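Local coordinates for protein putative sugar ABC transporter (Yersinia enterocolitica subsp. enterocolitica 8081, PDB 5ULB) that binds a selenomethyl-ribofuranose in its pocket and probably captures methylthioribose-like sugars in the periplasm for uptake by an ABC transporter, at residues A62-F67 against T90-R95; R95-G100 against G112-L117; G133-D138 against P171-L176. All coordinates share one frame; numbering follows the deposited sequence. Where two conformers were deposited one is given.

Overall arrangement
The three contacts follow one another along the chain and fall into two groups. Contacts 1 and 2 are neighbours, with centres 12 Å apart: both use helix 89-98, share R95, and touch where V93 CG1 packs 3.9 Å from I114 CD1. They belong to the half of the molecule built on strands 51-56, 21-26, 78-82, 102-106 and 118-122. Contact 3 lies in the other half, pairing helix 124-138 with outermost strand 173-179, its centre 39 Å from that of contact 1 and 42 Å from that of contact 2. This is consistent with the two-lobed build of sugar-binding periplasmic proteins, which hold their ligand between lobes; all three contacts are packing within a lobe.

Contact 1: A62-F67 against T90-R95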
ATOM      1  N   ALA A  62      -9.507   2.425 -17.632  1.00 16.61           N
ATOM      2  CA  ALA A  62     -10.234   3.466 -18.346  1.00 15.84           C
ATOM      3  C   ALA A  62     -10.843   4.469 -17.437  1.00 15.92           C
ATOM      4  O   ALA A  62     -10.730   5.707 -17.682  1.00 16.42           O
ATOM      5  CB  ALA A  62     -11.246   2.899 -19.253  1.00 18.25           C
ATOM      6  N   ARG A  63     -11.435   3.987 -16.369  1.00 15.69           N
ATOM      7  CA  ARG A  63     -12.077   4.872 -15.370  1.00 15.54           C
ATOM      8  C   ARG A  63     -10.973   5.660 -14.652  1.00 13.86           C
ATOM      9  O   ARG A  63     -11.134   6.876 -14.392  1.00 14.00           O
ATOM     10  CB  ARG A  63     -12.897   4.070 -14.403  1.00 17.69           C
ATOM     11  CG  ARG A  63     -14.114   3.395 -15.089  1.00 30.75           C
ATOM     12  CD  ARG A  63     -15.110   2.652 -14.209  1.00 43.71           C
ATOM     13  NE  ARG A  63     -15.931   3.617 -13.490  1.00 46.78           N
ATOM     14  CZ  ARG A  63     -15.747   3.985 -12.247  1.00 51.27           C
ATOM     15  NH1 ARG A  63     -16.600   4.903 -11.757  1.00 54.81           N
ATOM     16  NH2 ARG A  63     -14.756   3.456 -11.516  1.00 64.13           N
ATOM     17  N   PHE A  64      -9.807   5.053 -14.358  1.00 12.37           N
ATOM     18  CA  PHE A  64      -8.661   5.732 -13.768  1.00 12.58           C
ATOM     19  C   PHE A  64      -8.260   6.929 -14.627  1.00 11.45           C
ATOM     20  O   PHE A  64      -8.153   8.075 -14.151  1.00 12.46           O
ATOM     21  CB  PHE A  64      -7.515   4.770 -13.626  1.00 12.55           C
ATOM     22  CG  PHE A  64      -6.286   5.409 -12.966  1.00 11.10           C
ATOM     23  CD1 PHE A  64      -6.204   5.463 -11.580  1.00 11.97           C
ATOM     24  CD2 PHE A  64      -5.275   5.879 -13.696  1.00 12.09           C
ATOM     25  CE1 PHE A  64      -5.079   5.973 -11.016  1.00 13.09           C
ATOM     26  CE2 PHE A  64      -4.153   6.439 -13.109  1.00 13.82           C
ATOM     27  CZ  PHE A  64      -4.084   6.502 -11.795  1.00 11.96           C
ATOM     28  N   GLN A  65      -8.025   6.696 -15.929  1.00 12.21           N
ATOM     29  CA  GLN A  65      -7.710   7.722 -16.831  1.00 13.84           C
ATOM     30  C   GLN A  65      -8.719   8.846 -16.947  1.00 13.56           C
ATOM     31  O   GLN A  65      -8.335  10.047 -16.951  1.00 15.00           O
ATOM     32  CB  GLN A  65      -7.332   7.179 -18.208  1.00 16.65           C
ATOM     33  CG  GLN A  65      -6.100   6.261 -18.247  1.00 16.88           C
ATOM     34  CD  GLN A  65      -5.957   5.615 -19.538  1.00 18.12           C
ATOM     35  OE1 GLN A  65      -5.430   6.175 -20.528  1.00 23.58           O
ATOM     36  NE2 GLN A  65      -6.409   4.342 -19.579  1.00 23.22           N
ATOM     37  N   ASP A  66      -9.989   8.437 -16.992  1.00 13.72           N
ATOM     38  CA  ASP A  66     -11.028   9.504 -17.032  1.00 16.52           C
ATOM     39  C   ASP A  66     -10.977  10.400 -15.749  1.00 13.95           C
ATOM     40  O   ASP A  66     -11.075  11.624 -15.850  1.00 14.69           O
ATOM     41  CB  ASP A  66     -12.401   8.838 -17.138  1.00 16.68           C
ATOM     42  CG  ASP A  66     -12.657   8.188 -18.467  1.00 24.61           C
ATOM     43  OD1 ASP A  66     -11.943   8.467 -19.481  1.00 28.02           O
ATOM     44  OD2 ASP A  66     -13.683   7.429 -18.453  1.00 28.90           O
ATOM     45  N   PHE A  67     -10.803   9.779 -14.573  1.00 12.11           N
ATOM     46  CA  PHE A  67     -10.692  10.538 -13.351  1.00 13.46           C
ATOM     47  C   PHE A  67      -9.520  11.492 -13.372  1.00 11.79           C
ATOM     48  O   PHE A  67      -9.606  12.641 -12.929  1.00 13.20           O
ATOM     49  CB  PHE A  67     -10.695   9.714 -12.104  1.00 12.96           C
ATOM     50  CG  PHE A  67     -11.993   9.072 -11.743  1.00 13.75           C
ATOM     51  CD1 PHE A  67     -13.137   9.755 -11.678  1.00 16.91           C
ATOM     52  CD2 PHE A  67     -11.982   7.762 -11.270  1.00 16.08           C
ATOM     53  CE1 PHE A  67     -14.309   9.165 -11.231  1.00 21.16           C
ATOM     54  CE2 PHE A  67     -13.151   7.187 -10.772  1.00 19.16           C
ATOM     55  CZ  PHE A  67     -14.320   7.890 -10.786  1.00 19.54           C
ATOM     56  N   THR A  90       2.790   7.430 -17.757  1.00 15.28           N
ATOM     57  CA  THR A  90       3.821   8.433 -18.015  1.00 13.61           C
ATOM     58  C   THR A  90       3.273   9.656 -18.733  1.00 16.23           C
ATOM     59  O   THR A  90       3.632  10.771 -18.369  1.00 16.90           O
ATOM     60  CB  THR A  90       4.950   7.770 -18.809  1.00 16.26           C
ATOM     61  OG1 THR A  90       5.562   6.707 -18.051  1.00 17.61           O
ATOM     62  CG2 THR A  90       6.039   8.703 -19.169  1.00 18.97           C
ATOM     63  N   GLU A  91       2.535   9.494 -19.845  1.00 19.01           N
ATOM     64  CA  GLU A  91       2.053  10.625 -20.612  1.00 20.55           C
ATOM     65  C   GLU A  91       1.035  11.365 -19.754  1.00 20.15           C
ATOM     66  O   GLU A  91       0.935  12.577 -19.829  1.00 19.60           O
ATOM     67  CB  GLU A  91       1.439  10.165 -21.946  1.00 27.26           C
ATOM     68  CG  GLU A  91       2.561   9.929 -22.950  1.00 37.59           C
ATOM     69  CD  GLU A  91       3.162  11.267 -23.410  1.00 50.92           C
ATOM     70  OE1 GLU A  91       4.394  11.417 -23.430  1.00 66.52           O
ATOM     71  OE2 GLU A  91       2.371  12.185 -23.696  1.00 82.59           O
ATOM     72  N   LEU A  92       0.264  10.660 -18.913  1.00 17.53           N
ATOM     73  CA  LEU A  92      -0.738  11.330 -18.060  0.58 17.50           C
ATOM     74  C   LEU A  92      -0.054  12.300 -17.104  1.00 14.50           C
ATOM     75  O   LEU A  92      -0.409  13.450 -16.939  1.00 15.90           O
ATOM     76  CB  LEU A  92      -1.567  10.351 -17.223  0.58 23.54           C
ATOM     77  CG  LEU A  92      -2.950   9.879 -17.514  0.58 22.11           C
ATOM     78  CD1 LEU A  92      -3.438   9.055 -16.345  0.58 21.02           C
ATOM     79  CD2 LEU A  92      -3.811  11.080 -17.678  0.58 18.44           C
ATOM     80  N   VAL A  93       1.043  11.821 -16.466  1.00 15.39           N
ATOM     81  CA  VAL A  93       1.815  12.649 -15.544  1.00 14.27           C
ATOM     82  C   VAL A  93       2.496  13.778 -16.225  1.00 13.06           C
ATOM     83  O   VAL A  93       2.532  14.900 -15.720  1.00 16.43           O
ATOM     84  CB  VAL A  93       2.727  11.789 -14.675  1.00 15.23           C
ATOM     85  CG1 VAL A  93       3.614  12.684 -13.797  1.00 17.38           C
ATOM     86  CG2 VAL A  93       1.948  10.850 -13.799  1.00 16.69           C
ATOM     87  N   LYS A  94       3.028  13.526 -17.414  1.00 16.11           N
ATOM     88  CA  LYS A  94       3.602  14.625 -18.163  1.00 15.84           C
ATOM     89  C   LYS A  94       2.549  15.761 -18.459  1.00 18.37           C
ATOM     90  O   LYS A  94       2.860  16.960 -18.457  1.00 17.98           O
ATOM     91  CB  LYS A  94       4.241  14.232 -19.495  1.00 21.52           C
ATOM     92  CG  LYS A  94       5.524  13.400 -19.281  1.00 20.50           C
ATOM     93  CD  LYS A  94       6.055  12.908 -20.625  1.00 26.78           C
ATOM     94  CE  LYS A  94       7.310  12.112 -20.364  1.00 35.94           C
ATOM     95  NZ  LYS A  94       7.841  11.650 -21.636  1.00 45.06           N
ATOM     96  N   ARG A  95       1.287  15.355 -18.691  1.00 18.39           N
ATOM     97  CA  ARG A  95       0.241  16.327 -18.973  0.54 19.73           C
ATOM     98  C   ARG A  95      -0.101  17.122 -17.636  1.00 15.97           C
ATOM     99  O   ARG A  95      -0.375  18.317 -17.652  1.00 18.45           O
ATOM    100  CB  ARG A  95      -1.002  15.632 -19.546  0.54 20.77           C
ATOM    101  CG  ARG A  95      -1.989  16.596 -20.210  0.54 20.42           C
ATOM    102  CD  ARG A  95      -2.865  15.917 -21.306  0.54 25.21           C
ATOM    103  NE  ARG A  95      -4.059  15.464 -20.686  0.54 28.66           N
ATOM    104  CZ  ARG A  95      -5.078  16.241 -20.312  0.54 30.10           C
ATOM    105  NH1 ARG A  95      -6.108  15.667 -19.693  0.54 27.73           N
ATOM    106  NH2 ARG A  95      -5.092  17.582 -20.497  0.54 27.45           N
TER
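Between 62-67 and 90-95, on helices 61-73 and 89-98, the CA atoms of Q65 and L92 come closest, 7.9 Å apart. L92 reaches across, and its CD1 methyl serves two partners. The ring of F64 meets it through CE2, which stands 4.2 Å from L92 CD1 in an oblique approach. With CG anti to the backbone N (chi1 -178°), the ring comes nearer L92 than the direction of the F64 CB alone would bring it. The second partner is the aliphatic part of Q65, where CG lies 4.3 Å from L92 CD1; the amide end turns back along its own helix, NE2 bonding to D61 O. L92 was deposited in two conformers, so these methyl contacts describe one of them. On helix 61-73, N69 accepts a hydrogen bond from R95. The F64 side chain also touches I25, N27 and S57, and is about 11 Å from the bound sugar. With no hydrogen bond or salt bridge between the segments, the pairing rests on loose apolar packing, and further contacts of L92 with V68 and N69 extend it along the two helices of one lobe.

Contact 2: R95-G100 against G112-L117; sequences RIVANG and GDIPGL
V97 chi1 of 173° sets CG1 anti to the backbone N and CG2 anti to the carbonyl carbon, spreading both methyls toward the loop; I114 answers with CG2 anti to its own N. The two CG2 methyls meet 3.9 Å apart, the side chains crossing obliquely, while V97 CG1 rests 3.8 Å from P115 O. One valine fork thus touches a hydrophobic branch and a backbone carbonyl. The closest CA pair of the two segments is V97 and G116, 7.2 Å apart. The loop makes a type II beta turn from I114 to L117, closed by L117 N bonding to I114 O at 3.1 Å; G116, with phi 93°, takes the third position, where glycine suits the backbone angles. No hydrogen bond joins the segments, and G116 O instead takes one from K276 NZ.

On the helix side, the C-terminal end of the helix has its own bonds. A Schellman motif terminates helix 89-98, G100 being its C-prime residue: G100 N bonds to V97 O and I101 N to I96 O. The side chain of N99 adds a grip, ND2 reaching R95 O at 2.8 Å in an almost straight bond of 174°. R95 O also accepts from N99 N, the two donors arriving from opposite faces of the carbonyl plane.

Residues 112-117 form the last part of the connection between strands 102-106 and 118-122 and lie along helix 89-98, where I114 further touches V93 and K94. V97 packs on V103, and L117 on V103 and V105, all of strand 102-106, while I96 touches V68 and I72 of helix 61-73.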
ATOM      1  N   ARG A  95       1.287  15.355 -18.691  1.00 18.39           N
ATOM      2  CA  ARG A  95       0.241  16.327 -18.973  0.54 19.73           C
ATOM      3  C   ARG A  95      -0.101  17.122 -17.636  1.00 15.97           C
ATOM      4  O   ARG A  95      -0.375  18.317 -17.652  1.00 18.45           O
ATOM      5  CB  ARG A  95      -1.002  15.632 -19.546  0.54 20.77           C
ATOM      6  CG  ARG A  95      -1.989  16.596 -20.210  0.54 20.42           C
ATOM      7  CD  ARG A  95      -2.865  15.917 -21.306  0.54 25.21           C
ATOM      8  NE  ARG A  95      -4.059  15.464 -20.686  0.54 28.66           N
ATOM      9  CZ  ARG A  95      -5.078  16.241 -20.312  0.54 30.10           C
ATOM     10  NH1 ARG A  95      -6.108  15.667 -19.693  0.54 27.73           N
ATOM     11  NH2 ARG A  95      -5.092  17.582 -20.497  0.54 27.45           N
ATOM     12  N   ILE A  96      -0.052  16.433 -16.507  1.00 16.26           N
ATOM     13  CA  ILE A  96      -0.306  17.074 -15.235  1.00 15.34           C
ATOM     14  C   ILE A  96       0.744  18.150 -15.066  1.00 13.57           C
ATOM     15  O   ILE A  96       0.443  19.296 -14.743  1.00 15.91           O
ATOM     16  CB  ILE A  96      -0.224  16.064 -14.077  1.00 13.89           C
ATOM     17  CG1 ILE A  96      -1.391  15.050 -14.153  1.00 13.10           C
ATOM     18  CG2 ILE A  96      -0.302  16.764 -12.716  1.00 13.77           C
ATOM     19  CD1 ILE A  96      -1.293  13.887 -13.157  1.00 13.65           C
ATOM     20  N   VAL A  97       2.002  17.780 -15.215  1.00 14.94           N
ATOM     21  CA  VAL A  97       3.136  18.735 -15.045  1.00 17.73           C
ATOM     22  C   VAL A  97       3.013  19.919 -16.025  1.00 17.49           C
ATOM     23  O   VAL A  97       3.222  21.106 -15.679  1.00 20.28           O
ATOM     24  CB  VAL A  97       4.474  18.027 -15.215  1.00 21.18           C
ATOM     25  CG1 VAL A  97       5.581  19.055 -15.218  1.00 25.16           C
ATOM     26  CG2 VAL A  97       4.655  17.052 -14.076  1.00 17.90           C
ATOM     27  N   ALA A  98       2.655  19.598 -17.306  1.00 19.38           N
ATOM     28  CA  ALA A  98       2.532  20.656 -18.326  1.00 19.07           C
ATOM     29  C   ALA A  98       1.463  21.663 -18.011  1.00 21.73           C
ATOM     30  O   ALA A  98       1.535  22.746 -18.470  1.00 25.42           O
ATOM     31  CB  ALA A  98       2.227  20.025 -19.668  1.00 23.13           C
ATOM     32  N   ASN A  99       0.484  21.240 -17.224  1.00 19.90           N
ATOM     33  CA  ASN A  99      -0.623  22.097 -16.762  1.00 19.01           C
ATOM     34  C   ASN A  99      -0.349  22.749 -15.449  1.00 18.51           C
ATOM     35  O   ASN A  99      -1.227  23.470 -14.978  1.00 20.45           O
ATOM     36  CB  ASN A  99      -1.954  21.373 -16.703  1.00 19.16           C
ATOM     37  CG  ASN A  99      -2.601  21.121 -18.084  1.00 24.73           C
ATOM     38  OD1 ASN A  99      -3.396  21.901 -18.465  1.00 34.08           O
ATOM     39  ND2 ASN A  99      -2.212  20.082 -18.823  1.00 23.97           N
ATOM     40  N   GLY A 100       0.875  22.710 -14.941  1.00 20.50           N
ATOM     41  CA  GLY A 100       1.239  23.443 -13.754  1.00 20.00           C
ATOM     42  C   GLY A 100       0.660  22.916 -12.479  1.00 17.79           C
ATOM     43  O   GLY A 100       0.573  23.686 -11.512  1.00 21.46           O
ATOM     44  N   GLY A 112      11.337   7.087 -17.255  1.00 28.09           N
ATOM     45  CA  GLY A 112      12.122   8.277 -17.355  1.00 27.49           C
ATOM     46  C   GLY A 112      12.014   9.216 -16.209  1.00 28.13           C
ATOM     47  O   GLY A 112      11.381   8.920 -15.170  1.00 30.96           O
ATOM     48  N   ASP A 113      12.541  10.398 -16.396  1.00 26.51           N
ATOM     49  CA  ASP A 113      12.643  11.364 -15.315  1.00 25.46           C
ATOM     50  C   ASP A 113      11.724  12.474 -15.802  1.00 27.67           C
ATOM     51  O   ASP A 113      11.954  13.089 -16.827  1.00 42.02           O
ATOM     52  CB  ASP A 113      14.061  11.949 -15.185  1.00 35.76           C
ATOM     53  CG  ASP A 113      14.093  13.186 -14.230  1.00 56.16           C
ATOM     54  OD1 ASP A 113      14.131  13.055 -12.933  1.00 64.22           O
ATOM     55  OD2 ASP A 113      14.057  14.313 -14.813  1.00 72.13           O
ATOM     56  N   ILE A 114      10.695  12.719 -15.039  1.00 20.18           N
ATOM     57  CA  ILE A 114       9.795  13.798 -15.253  1.00 17.95           C
ATOM     58  C   ILE A 114      10.166  14.935 -14.253  1.00 17.40           C
ATOM     59  O   ILE A 114       9.906  14.803 -13.037  1.00 17.22           O
ATOM     60  CB  ILE A 114       8.327  13.352 -15.090  1.00 16.72           C
ATOM     61  CG1 ILE A 114       7.998  12.264 -16.129  1.00 18.63           C
ATOM     62  CG2 ILE A 114       7.419  14.532 -15.265  1.00 17.88           C
ATOM     63  CD1 ILE A 114       6.637  11.658 -15.967  1.00 18.78           C
ATOM     64  N   PRO A 115      10.583  16.077 -14.746  1.00 22.52           N
ATOM     65  CA  PRO A 115      10.997  17.103 -13.775  1.00 24.37           C
ATOM     66  C   PRO A 115       9.758  17.595 -12.967  1.00 19.38           C
ATOM     67  O   PRO A 115       8.739  17.850 -13.523  1.00 26.00           O
ATOM     68  CB  PRO A 115      11.584  18.214 -14.636  1.00 32.38           C
ATOM     69  CG  PRO A 115      11.999  17.502 -15.931  1.00 40.15           C
ATOM     70  CD  PRO A 115      11.050  16.337 -16.124  1.00 27.58           C
ATOM     71  N   GLY A 116       9.918  17.718 -11.641  1.00 18.51           N
ATOM     72  CA  GLY A 116       8.845  18.075 -10.776  1.00 17.84           C
ATOM     73  C   GLY A 116       8.060  17.002 -10.137  1.00 13.27           C
ATOM     74  O   GLY A 116       7.370  17.259  -9.116  1.00 15.68           O
ATOM     75  N   LEU A 117       8.218  15.775 -10.642  1.00 13.43           N
ATOM     76  CA  LEU A 117       7.524  14.602 -10.085  1.00 13.48           C
ATOM     77  C   LEU A 117       8.358  14.022  -8.933  1.00 11.84           C
ATOM     78  O   LEU A 117       9.569  13.932  -9.051  1.00 15.84           O
ATOM     79  CB  LEU A 117       7.373  13.570 -11.213  1.00 12.93           C
ATOM     80  CG  LEU A 117       6.684  12.291 -10.763  1.00 14.36           C
ATOM     81  CD1 LEU A 117       5.257  12.507 -10.288  1.00 12.94           C
ATOM     82  CD2 LEU A 117       6.733  11.304 -11.896  1.00 14.48           C
TER

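Contact 3: G133-D138 against P171-L176; sequences GQLVKD and PGITEL
This is a buried apolar contact between the last turns of helix 124-138 and residues 171-176, on strand 173-179, an outermost strand of the sheet, and I173 carries the strand's share of it. Its side chain meets two consecutive helix residues: I173 CD1 lies 4.4 Å from L135 CD2 and, together with I173 CG1 at 4.4 Å from V136 CG2, also borders that valine methyl. With CG anti to the backbone N (chi1 -174°), L135 sends CD2, the branch not anti to CA, to I173, although its CB does not face the strand. Spacings of this size show light apolar contact. The nearest CA atoms of the two segments are those of V136 and I173, 7.8 Å apart.

Strands 143-148 and 173-179 run parallel as neighbours, joined through helix 154-169 in a beta-alpha-beta crossover, the repeating element of the Rossmann-like lobes of periplasmic binding proteins. Backbone bonds of G172, T174 and L176 to A143 and I145 tie the segment into that pair, and I173 also rests on A143 and I145. Helix 124-138 leads into strand 143-148, so the contact sets this helix against the crossover that follows it in sequence.

Away from the interface, the helix end has a polar link of its own: Q134 NE2 bonds to D138 OD1, one turn on, at 2.9 Å. The donor approaches from 42° above the carboxylate plane, though the acceptor lies nearly in the plane of the Q134 amide. D138 OD2 meanwhile bonds to the hydroxyl of Y235, whose side chain is touched by L135 and Q134, connecting the helix to strand 233-237.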
ATOM      1  N   GLY A 133      10.777 -14.803   2.623  1.00 11.97           N
ATOM      2  CA  GLY A 133      11.941 -15.361   3.270  1.00 12.92           C
ATOM      3  C   GLY A 133      11.656 -16.011   4.563  1.00 12.32           C
ATOM      4  O   GLY A 133      12.304 -16.985   4.948  1.00 13.23           O
ATOM      5  N   GLN A 134      10.668 -15.522   5.347  1.00 12.64           N
ATOM      6  CA  GLN A 134      10.260 -16.210   6.591  1.00 13.09           C
ATOM      7  C   GLN A 134       9.678 -17.525   6.280  1.00 12.88           C
ATOM      8  O   GLN A 134       9.904 -18.471   7.053  1.00 13.40           O
ATOM      9  CB  GLN A 134       9.320 -15.361   7.405  1.00 12.95           C
ATOM     10  CG  GLN A 134       9.172 -15.859   8.839  1.00 16.11           C
ATOM     11  CD  GLN A 134      10.439 -15.773   9.687  1.00 20.58           C
ATOM     12  OE1 GLN A 134      11.142 -14.695   9.652  1.00 25.76           O
ATOM     13  NE2 GLN A 134      10.791 -16.847  10.284  1.00 24.44           N
ATOM     14  N   LEU A 135       8.926 -17.639   5.209  1.00 11.08           N
ATOM     15  CA  LEU A 135       8.378 -18.917   4.771  1.00 12.01           C
ATOM     16  C   LEU A 135       9.526 -19.924   4.524  1.00 13.50           C
ATOM     17  O   LEU A 135       9.589 -21.068   4.933  1.00 14.08           O
ATOM     18  CB  LEU A 135       7.459 -18.706   3.571  1.00 12.06           C
ATOM     19  CG  LEU A 135       6.648 -19.881   3.008  1.00 12.71           C
ATOM     20  CD1 LEU A 135       5.628 -19.315   2.038  1.00 12.57           C
ATOM     21  CD2 LEU A 135       7.498 -20.873   2.285  1.00 13.67           C
ATOM     22  N   VAL A 136      10.527 -19.441   3.790  1.00 12.38           N
ATOM     23  CA  VAL A 136      11.684 -20.291   3.461  1.00 12.59           C
ATOM     24  C   VAL A 136      12.332 -20.754   4.723  1.00 12.94           C
ATOM     25  O   VAL A 136      12.719 -21.937   4.823  1.00 15.86           O
ATOM     26  CB  VAL A 136      12.652 -19.528   2.570  1.00 14.09           C
ATOM     27  CG1 VAL A 136      13.983 -20.299   2.410  1.00 16.73           C
ATOM     28  CG2 VAL A 136      12.026 -19.209   1.155  1.00 17.83           C
ATOM     29  N   LYS A 137      12.602 -19.842   5.664  1.00 13.81           N
ATOM     30  CA  LYS A 137      13.271 -20.169   6.940  1.00 16.00           C
ATOM     31  C   LYS A 137      12.395 -21.207   7.680  1.00 18.14           C
ATOM     32  O   LYS A 137      12.903 -22.226   8.160  1.00 17.44           O
ATOM     33  CB  LYS A 137      13.365 -18.933   7.770  1.00 18.13           C
ATOM     34  CG  LYS A 137      14.392 -17.919   7.347  1.00 22.86           C
ATOM     35  CD  LYS A 137      14.406 -16.671   8.293  1.00 25.87           C
ATOM     36  CE  LYS A 137      15.435 -15.663   7.853  1.00 31.14           C
ATOM     37  NZ  LYS A 137      15.382 -14.452   8.612  1.00 38.10           N
ATOM     38  N   ASP A 138      11.106 -20.967   7.799  1.00 16.43           N
ATOM     39  CA  ASP A 138      10.214 -21.818   8.618  1.00 16.57           C
ATOM     40  C   ASP A 138      10.115 -23.232   8.055  1.00 14.92           C
ATOM     41  O   ASP A 138       9.925 -24.130   8.788  1.00 23.34           O
ATOM     42  CB  ASP A 138       8.857 -21.224   8.700  1.00 16.64           C
ATOM     43  CG  ASP A 138       8.814 -19.963   9.602  1.00 21.73           C
ATOM     44  OD1 ASP A 138       9.808 -19.609  10.280  1.00 20.68           O
ATOM     45  OD2 ASP A 138       7.669 -19.331   9.694  1.00 21.32           O
ATOM     46  N   PRO A 171      15.620 -24.372  -4.403  1.00 17.75           N
ATOM     47  CA  PRO A 171      14.851 -25.208  -5.433  1.00 20.51           C
ATOM     48  C   PRO A 171      13.901 -26.175  -4.824  1.00 19.15           C
ATOM     49  O   PRO A 171      13.075 -26.682  -5.537  1.00 23.98           O
ATOM     50  CB  PRO A 171      15.911 -25.972  -6.197  1.00 26.91           C
ATOM     51  CG  PRO A 171      17.099 -25.640  -5.478  1.00 30.34           C
ATOM     52  CD  PRO A 171      17.036 -24.617  -4.460  1.00 17.20           C
ATOM     53  N   GLY A 172      13.920 -26.378  -3.529  1.00 17.66           N
ATOM     54  CA  GLY A 172      12.924 -27.185  -2.880  1.00 18.75           C
ATOM     55  C   GLY A 172      11.629 -26.462  -2.552  1.00 16.60           C
ATOM     56  O   GLY A 172      10.716 -27.083  -1.994  1.00 19.98           O
ATOM     57  N   ILE A 173      11.477 -25.226  -2.977  1.00 15.46           N
ATOM     58  CA  ILE A 173      10.198 -24.519  -2.909  1.00 15.39           C
ATOM     59  C   ILE A 173       9.502 -24.721  -4.235  1.00 16.09           C
ATOM     60  O   ILE A 173      10.049 -24.438  -5.285  1.00 19.04           O
ATOM     61  CB  ILE A 173      10.318 -23.035  -2.610  1.00 19.32           C
ATOM     62  CG1 ILE A 173      11.095 -22.745  -1.317  1.00 19.52           C
ATOM     63  CG2 ILE A 173       8.919 -22.420  -2.537  1.00 19.24           C
ATOM     64  CD1 ILE A 173      10.483 -23.212  -0.043  1.00 19.47           C
ATOM     65  N   THR A 174       8.290 -25.310  -4.204  1.00 15.23           N
ATOM     66  CA  THR A 174       7.538 -25.610  -5.393  1.00 16.34           C
ATOM     67  C   THR A 174       6.287 -24.722  -5.375  1.00 15.09           C
ATOM     68  O   THR A 174       5.486 -24.845  -4.468  1.00 14.71           O
ATOM     69  CB  THR A 174       7.165 -27.084  -5.454  1.00 22.31           C
ATOM     70  OG1 THR A 174       8.324 -27.903  -5.477  1.00 28.18           O
ATOM     71  CG2 THR A 174       6.234 -27.368  -6.650  1.00 24.03           C
ATOM     72  N   GLU A 175       6.094 -23.880  -6.421  1.00 14.57           N
ATOM     73  CA  GLU A 175       4.888 -23.130  -6.574  1.00 13.80           C
ATOM     74  C   GLU A 175       3.876 -24.021  -7.286  1.00 14.83           C
ATOM     75  O   GLU A 175       4.027 -24.339  -8.457  1.00 16.83           O
ATOM     76  CB  GLU A 175       5.132 -21.908  -7.411  1.00 15.53           C
ATOM     77  CG  GLU A 175       3.887 -21.041  -7.591  1.00 17.97           C
ATOM     78  CD  GLU A 175       4.048 -19.948  -8.637  1.00 19.33           C
ATOM     79  OE1 GLU A 175       4.934 -19.095  -8.472  1.00 23.48           O
ATOM     80  OE2 GLU A 175       3.257 -19.883  -9.647  1.00 23.29           O
ATOM     81  N   LEU A 176       2.849 -24.393  -6.562  1.00 12.70           N
ATOM     82  CA  LEU A 176       1.771 -25.232  -7.153  1.00 12.96           C
ATOM     83  C   LEU A 176       0.949 -24.410  -8.128  1.00 14.11           C
ATOM     84  O   LEU A 176       0.568 -24.927  -9.187  1.00 16.75           O
ATOM     85  CB  LEU A 176       0.939 -25.888  -6.070  1.00 14.10           C
ATOM     86  CG  LEU A 176       1.602 -26.827  -5.142  1.00 15.59           C
ATOM     87  CD1 LEU A 176       0.636 -27.132  -4.021  1.00 18.47           C
ATOM     88  CD2 LEU A 176       2.173 -28.006  -5.828  1.00 20.08           C
TER